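Local coordinates for protein tryptophan decarboxylase 1 (Oryza sativa subsp. japonica, PDB 6KHO) that decarboxylates L-tryptophan to tryptamine and 5-hydroxy-L-tryptophan to serotonin, using pyridoxal 5'-phosphate as cofactor, at residues A[450-462]-A[473-485]. Numbering follows the deposited sequence.
Sequences TEEDADEANRELM and VAHTVVGGRFVLR
A helix lying on one face of a beta hairpin defines this contact in the C-terminal part of this group II decarboxylase: Asp455 on helix 451-462 meets Arg481 and Phe482 on strand 481-485, whose axis runs 28° from the helix axis at 7.9 Å. It is plain packing outside the cofactor pocket, the side chain of Ala474 being about 14 Å from the bound PLP. Carboxylate and guanidinium planes of Asp455 and Arg481 lie 20° apart, and Arg481 NE donates to Asp455 OD1 at 3.2 Å, on the syn side of the carboxylate. The same oxygen takes a weak hydrogen bond from Phe482 N at 3.5 Å. Arg481 NH2 comes to 2.7 Å from Asp455 OD2, but the N-H...O angle of 121° makes that bond weak, charge-assisted rather than well aimed. Arg481 reaches this position through bends at chi2 and chi3. A leucine in its place would probably leave Asp455 without one of its cationic mates, with Arg439 of strand 435-440 remaining as a salt-bridge partner. Further along, the Phe482 ring takes Arg459 CB over its face, a CH-pi contact 4.2 Å from the centroid, whereas Met462 CE approaches the ring edge. Met462 SD also lies 3.7 Å from His475 CB on the hairpin's other strand, and Met462 CB packs 3.7 Å from Leu484 CD2. Within the four-stranded antiparallel sheet, strand 435-440 pairs with the hairpin through Phe438 and Leu484, and binds Asn458 OD1 through Ile440 N; helix 495-513 touches Ala457 and Leu461.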
loop_
_atom_site.group_PDB
_atom_site.type_symbol
_atom_site.label_atom_id
_atom_site.label_comp_id
_atom_site.label_asym_id
_atom_site.label_seq_id
_atom_site.Cartn_x
_atom_site.Cartn_y
_atom_site.Cartn_z
ATOM N N THR A 450 -39.788 2.401 25.687
ATOM C CA THR A 450 -38.952 1.224 25.835
ATOM C C THR A 450 -37.579 1.474 25.213
ATOM O O THR A 450 -37.319 2.511 24.592
ATOM C CB THR A 450 -39.616 0.013 25.185
ATOM O OG1 THR A 450 -39.577 0.163 23.761
ATOM C CG2 THR A 450 -41.065 -0.117 25.642
ATOM N N GLU A 451 -36.687 0.500 25.365
ATOM C CA GLU A 451 -35.348 0.641 24.810
ATOM C C GLU A 451 -35.283 0.208 23.351
ATOM O O GLU A 451 -34.417 0.683 22.604
ATOM C CB GLU A 451 -34.354 -0.147 25.664
ATOM C CG GLU A 451 -34.042 0.558 26.962
ATOM C CD GLU A 451 -32.570 0.672 27.215
ATOM O OE1 GLU A 451 -31.812 -0.108 26.618
ATOM O OE2 GLU A 451 -32.169 1.575 27.979
ATOM N N GLU A 452 -36.197 -0.664 22.917
ATOM C CA GLU A 452 -36.314 -0.945 21.488
ATOM C C GLU A 452 -36.828 0.272 20.733
ATOM O O GLU A 452 -36.443 0.506 19.580
ATOM C CB GLU A 452 -37.236 -2.143 21.248
ATOM C CG GLU A 452 -36.782 -3.449 21.904
ATOM C CD GLU A 452 -37.280 -3.608 23.330
ATOM O OE1 GLU A 452 -37.370 -4.766 23.785
ATOM O OE2 GLU A 452 -37.568 -2.587 23.999
ATOM N N ASP A 453 -37.713 1.047 21.361
ATOM C CA ASP A 453 -38.138 2.315 20.779
ATOM C C ASP A 453 -36.972 3.290 20.695
ATOM O O ASP A 453 -36.720 3.883 19.639
ATOM C CB ASP A 453 -39.281 2.916 21.603
ATOM C CG ASP A 453 -40.593 2.156 21.449
ATOM O OD1 ASP A 453 -40.736 1.366 20.484
ATOM O OD2 ASP A 453 -41.486 2.363 22.298
ATOM N N ALA A 454 -36.253 3.475 21.810
ATOM C CA ALA A 454 -35.102 4.371 21.829
ATOM C C ALA A 454 -34.078 3.988 20.769
ATOM O O ALA A 454 -33.403 4.861 20.212
ATOM C CB ALA A 454 -34.458 4.372 23.218
ATOM N N ASP A 455 -33.958 2.695 20.467
ATOM C CA ASP A 455 -33.106 2.271 19.363
ATOM C C ASP A 455 -33.544 2.928 18.059
ATOM O O ASP A 455 -32.732 3.542 17.359
ATOM C CB ASP A 455 -33.126 0.746 19.232
ATOM C CG ASP A 455 -32.208 0.055 20.232
ATOM O OD1 ASP A 455 -31.629 0.747 21.104
ATOM O OD2 ASP A 455 -32.076 -1.189 20.149
ATOM N N GLU A 456 -34.832 2.823 17.721
ATOM C CA GLU A 456 -35.298 3.408 16.468
ATOM C C GLU A 456 -35.271 4.932 16.509
ATOM O O GLU A 456 -35.122 5.572 15.462
ATOM C CB GLU A 456 -36.700 2.900 16.126
ATOM C CG GLU A 456 -36.957 2.760 14.617
ATOM C CD GLU A 456 -36.231 1.563 13.994
ATOM O OE1 GLU A 456 -36.220 1.447 12.746
ATOM O OE2 GLU A 456 -35.677 0.737 14.757
ATOM N N ALA A 457 -35.408 5.532 17.696
ATOM C CA ALA A 457 -35.276 6.982 17.803
ATOM C C ALA A 457 -33.866 7.430 17.436
ATOM O O ALA A 457 -33.679 8.454 16.762
ATOM C CB ALA A 457 -35.627 7.439 19.219
ATOM N N ASN A 458 -32.860 6.673 17.872
ATOM C CA ASN A 458 -31.484 7.038 17.565
ATOM C C ASN A 458 -31.182 6.852 16.085
ATOM O O ASN A 458 -30.479 7.670 15.484
ATOM C CB ASN A 458 -30.528 6.226 18.433
ATOM C CG ASN A 458 -30.523 6.695 19.864
ATOM O OD1 ASN A 458 -30.066 7.794 20.161
ATOM N ND2 ASN A 458 -31.040 5.865 20.764
ATOM N N ARG A 459 -31.708 5.790 15.476
ATOM C CA ARG A 459 -31.510 5.610 14.045
ATOM C C ARG A 459 -32.173 6.732 13.256
ATOM O O ARG A 459 -31.624 7.205 12.256
ATOM C CB ARG A 459 -32.042 4.255 13.594
ATOM C CG ARG A 459 -32.025 4.099 12.094
ATOM C CD ARG A 459 -32.453 2.717 11.648
ATOM N NE ARG A 459 -31.331 1.784 11.533
ATOM C CZ ARG A 459 -30.388 1.853 10.592
ATOM N NH1 ARG A 459 -30.415 2.826 9.685
ATOM N NH2 ARG A 459 -29.415 0.952 10.558
ATOM N N GLU A 460 -33.351 7.173 13.700
ATOM C CA GLU A 460 -34.022 8.303 13.067
ATOM C C GLU A 460 -33.200 9.575 13.225
ATOM O O GLU A 460 -32.985 10.312 12.254
ATOM C CB GLU A 460 -35.421 8.478 13.670
ATOM C CG GLU A 460 -36.246 9.606 13.070
ATOM C CD GLU A 460 -36.926 9.212 11.772
ATOM O OE1 GLU A 460 -37.392 10.115 11.038
ATOM O OE2 GLU A 460 -36.994 8.001 11.479
ATOM N N LEU A 461 -32.740 9.849 14.448
ATOM C CA LEU A 461 -31.887 11.006 14.699
ATOM C C LEU A 461 -30.696 11.032 13.743
ATOM O O LEU A 461 -30.442 12.038 13.067
ATOM C CB LEU A 461 -31.412 10.987 16.152
ATOM C CG LEU A 461 -30.513 12.143 16.582
ATOM C CD1 LEU A 461 -31.156 13.471 16.206
ATOM C CD2 LEU A 461 -30.211 12.079 18.077
ATOM N N MET A 462 -29.975 9.911 13.657
ATOM C CA MET A 462 -28.781 9.833 12.820
ATOM C C MET A 462 -29.099 10.125 11.356
ATOM O O MET A 462 -28.402 10.908 10.700
ATOM C CB MET A 462 -28.148 8.445 12.966
ATOM C CG MET A 462 -27.013 8.153 11.988
ATOM S SD MET A 462 -26.457 6.432 12.058
ATOM C CE MET A 462 -27.585 5.614 10.922
ATOM N N VAL A 473 -22.854 11.553 10.833
ATOM C CA VAL A 473 -22.799 10.757 12.047
ATOM C C VAL A 473 -23.058 9.313 11.650
ATOM O O VAL A 473 -23.926 9.038 10.813
ATOM C CB VAL A 473 -23.834 11.247 13.082
ATOM C CG1 VAL A 473 -23.860 10.346 14.297
ATOM C CG2 VAL A 473 -23.523 12.669 13.487
ATOM N N ALA A 474 -22.282 8.394 12.210
ATOM C CA ALA A 474 -22.536 6.981 11.996
ATOM C C ALA A 474 -22.619 6.294 13.351
ATOM O O ALA A 474 -22.286 6.870 14.391
ATOM C CB ALA A 474 -21.473 6.343 11.095
ATOM N N HIS A 475 -23.092 5.057 13.346
ATOM C CA HIS A 475 -23.509 4.432 14.587
ATOM C C HIS A 475 -22.660 3.209 14.888
ATOM O O HIS A 475 -21.832 2.770 14.085
ATOM C CB HIS A 475 -24.991 4.027 14.533
ATOM C CG HIS A 475 -25.237 2.761 13.774
ATOM N ND1 HIS A 475 -25.322 2.722 12.400
ATOM C CD2 HIS A 475 -25.401 1.483 14.197
ATOM C CE1 HIS A 475 -25.531 1.479 12.007
ATOM N NE2 HIS A 475 -25.586 0.707 13.079
ATOM N N THR A 476 -22.911 2.649 16.066
ATOM C CA THR A 476 -22.301 1.402 16.489
ATOM C C THR A 476 -23.270 0.725 17.450
ATOM O O THR A 476 -24.312 1.283 17.803
ATOM C CB THR A 476 -20.925 1.650 17.123
ATOM O OG1 THR A 476 -20.233 0.407 17.282
ATOM C CG2 THR A 476 -21.065 2.340 18.461
ATOM N N VAL A 477 -22.916 -0.487 17.870
ATOM C CA VAL A 477 -23.724 -1.284 18.792
ATOM C C VAL A 477 -22.880 -1.572 20.027
ATOM O O VAL A 477 -21.834 -2.227 19.924
ATOM C CB VAL A 477 -24.204 -2.596 18.151
ATOM C CG1 VAL A 477 -24.922 -3.453 19.193
ATOM C CG2 VAL A 477 -25.109 -2.322 16.951
ATOM N N VAL A 478 -23.332 -1.091 21.186
ATOM C CA VAL A 478 -22.611 -1.223 22.450
ATOM C C VAL A 478 -23.533 -1.916 23.447
ATOM O O VAL A 478 -24.515 -1.317 23.909
ATOM C CB VAL A 478 -22.155 0.134 22.999
ATOM C CG1 VAL A 478 -21.441 -0.056 24.323
ATOM C CG2 VAL A 478 -21.273 0.863 21.980
ATOM N N GLY A 479 -23.207 -3.158 23.804
ATOM C CA GLY A 479 -24.047 -3.914 24.710
ATOM C C GLY A 479 -25.471 -4.029 24.207
ATOM O O GLY A 479 -26.417 -3.644 24.902
ATOM N N GLY A 480 -25.625 -4.522 22.981
ATOM C CA GLY A 480 -26.928 -4.739 22.379
ATOM C C GLY A 480 -27.738 -3.491 22.094
ATOM O O GLY A 480 -28.923 -3.590 21.761
ATOM N N ARG A 481 -27.121 -2.313 22.193
ATOM C CA ARG A 481 -27.823 -1.040 22.080
ATOM C C ARG A 481 -27.344 -0.253 20.864
ATOM O O ARG A 481 -26.153 -0.270 20.530
ATOM C CB ARG A 481 -27.625 -0.199 23.343
ATOM C CG ARG A 481 -28.248 -0.825 24.569
ATOM C CD ARG A 481 -29.607 -0.217 24.841
ATOM N NE ARG A 481 -30.625 -0.559 23.840
ATOM C CZ ARG A 481 -31.154 -1.768 23.648
ATOM N NH1 ARG A 481 -30.789 -2.799 24.397
ATOM N NH2 ARG A 481 -32.063 -1.948 22.700
ATOM N N PHE A 482 -28.285 0.434 20.208
ATOM C CA PHE A 482 -27.955 1.356 19.124
ATOM C C PHE A 482 -27.347 2.620 19.713
ATOM O O PHE A 482 -27.970 3.281 20.553
ATOM C CB PHE A 482 -29.207 1.689 18.317
ATOM C CG PHE A 482 -28.931 2.283 16.965
ATOM C CD1 PHE A 482 -28.679 3.638 16.828
ATOM C CD2 PHE A 482 -28.945 1.491 15.828
ATOM C CE1 PHE A 482 -28.438 4.193 15.586
ATOM C CE2 PHE A 482 -28.710 2.036 14.582
ATOM C CZ PHE A 482 -28.455 3.394 14.460
ATOM N N VAL A 483 -26.130 2.956 19.275
ATOM C CA VAL A 483 -25.363 4.061 19.840
ATOM C C VAL A 483 -24.841 4.936 18.703
ATOM O O VAL A 483 -24.462 4.434 17.638
ATOM C CB VAL A 483 -24.209 3.537 20.723
ATOM C CG1 VAL A 483 -23.272 4.662 21.129
ATOM C CG2 VAL A 483 -24.768 2.827 21.956
ATOM N N LEU A 484 -24.861 6.248 18.914
ATOM C CA LEU A 484 -24.278 7.188 17.970
ATOM C C LEU A 484 -22.848 7.502 18.393
ATOM O O LEU A 484 -22.596 7.838 19.558
ATOM C CB LEU A 484 -25.105 8.476 17.902
ATOM C CG LEU A 484 -26.544 8.360 17.381
ATOM C CD1 LEU A 484 -27.123 9.729 17.036
ATOM C CD2 LEU A 484 -26.611 7.438 16.173
ATOM N N ARG A 485 -21.916 7.396 17.447
ATOM C CA ARG A 485 -20.549 7.854 17.663
ATOM C C ARG A 485 -20.404 9.316 17.250
ATOM O O ARG A 485 -20.938 9.743 16.220
ATOM C CB ARG A 485 -19.561 6.994 16.872
ATOM C CG ARG A 485 -19.508 5.540 17.298
ATOM C CD ARG A 485 -18.659 4.718 16.334
ATOM N NE ARG A 485 -17.227 4.806 16.626
ATOM C CZ ARG A 485 -16.396 5.674 16.050
ATOM N NH1 ARG A 485 -16.847 6.557 15.158
ATOM N NH2 ARG A 485 -15.106 5.670 16.374
#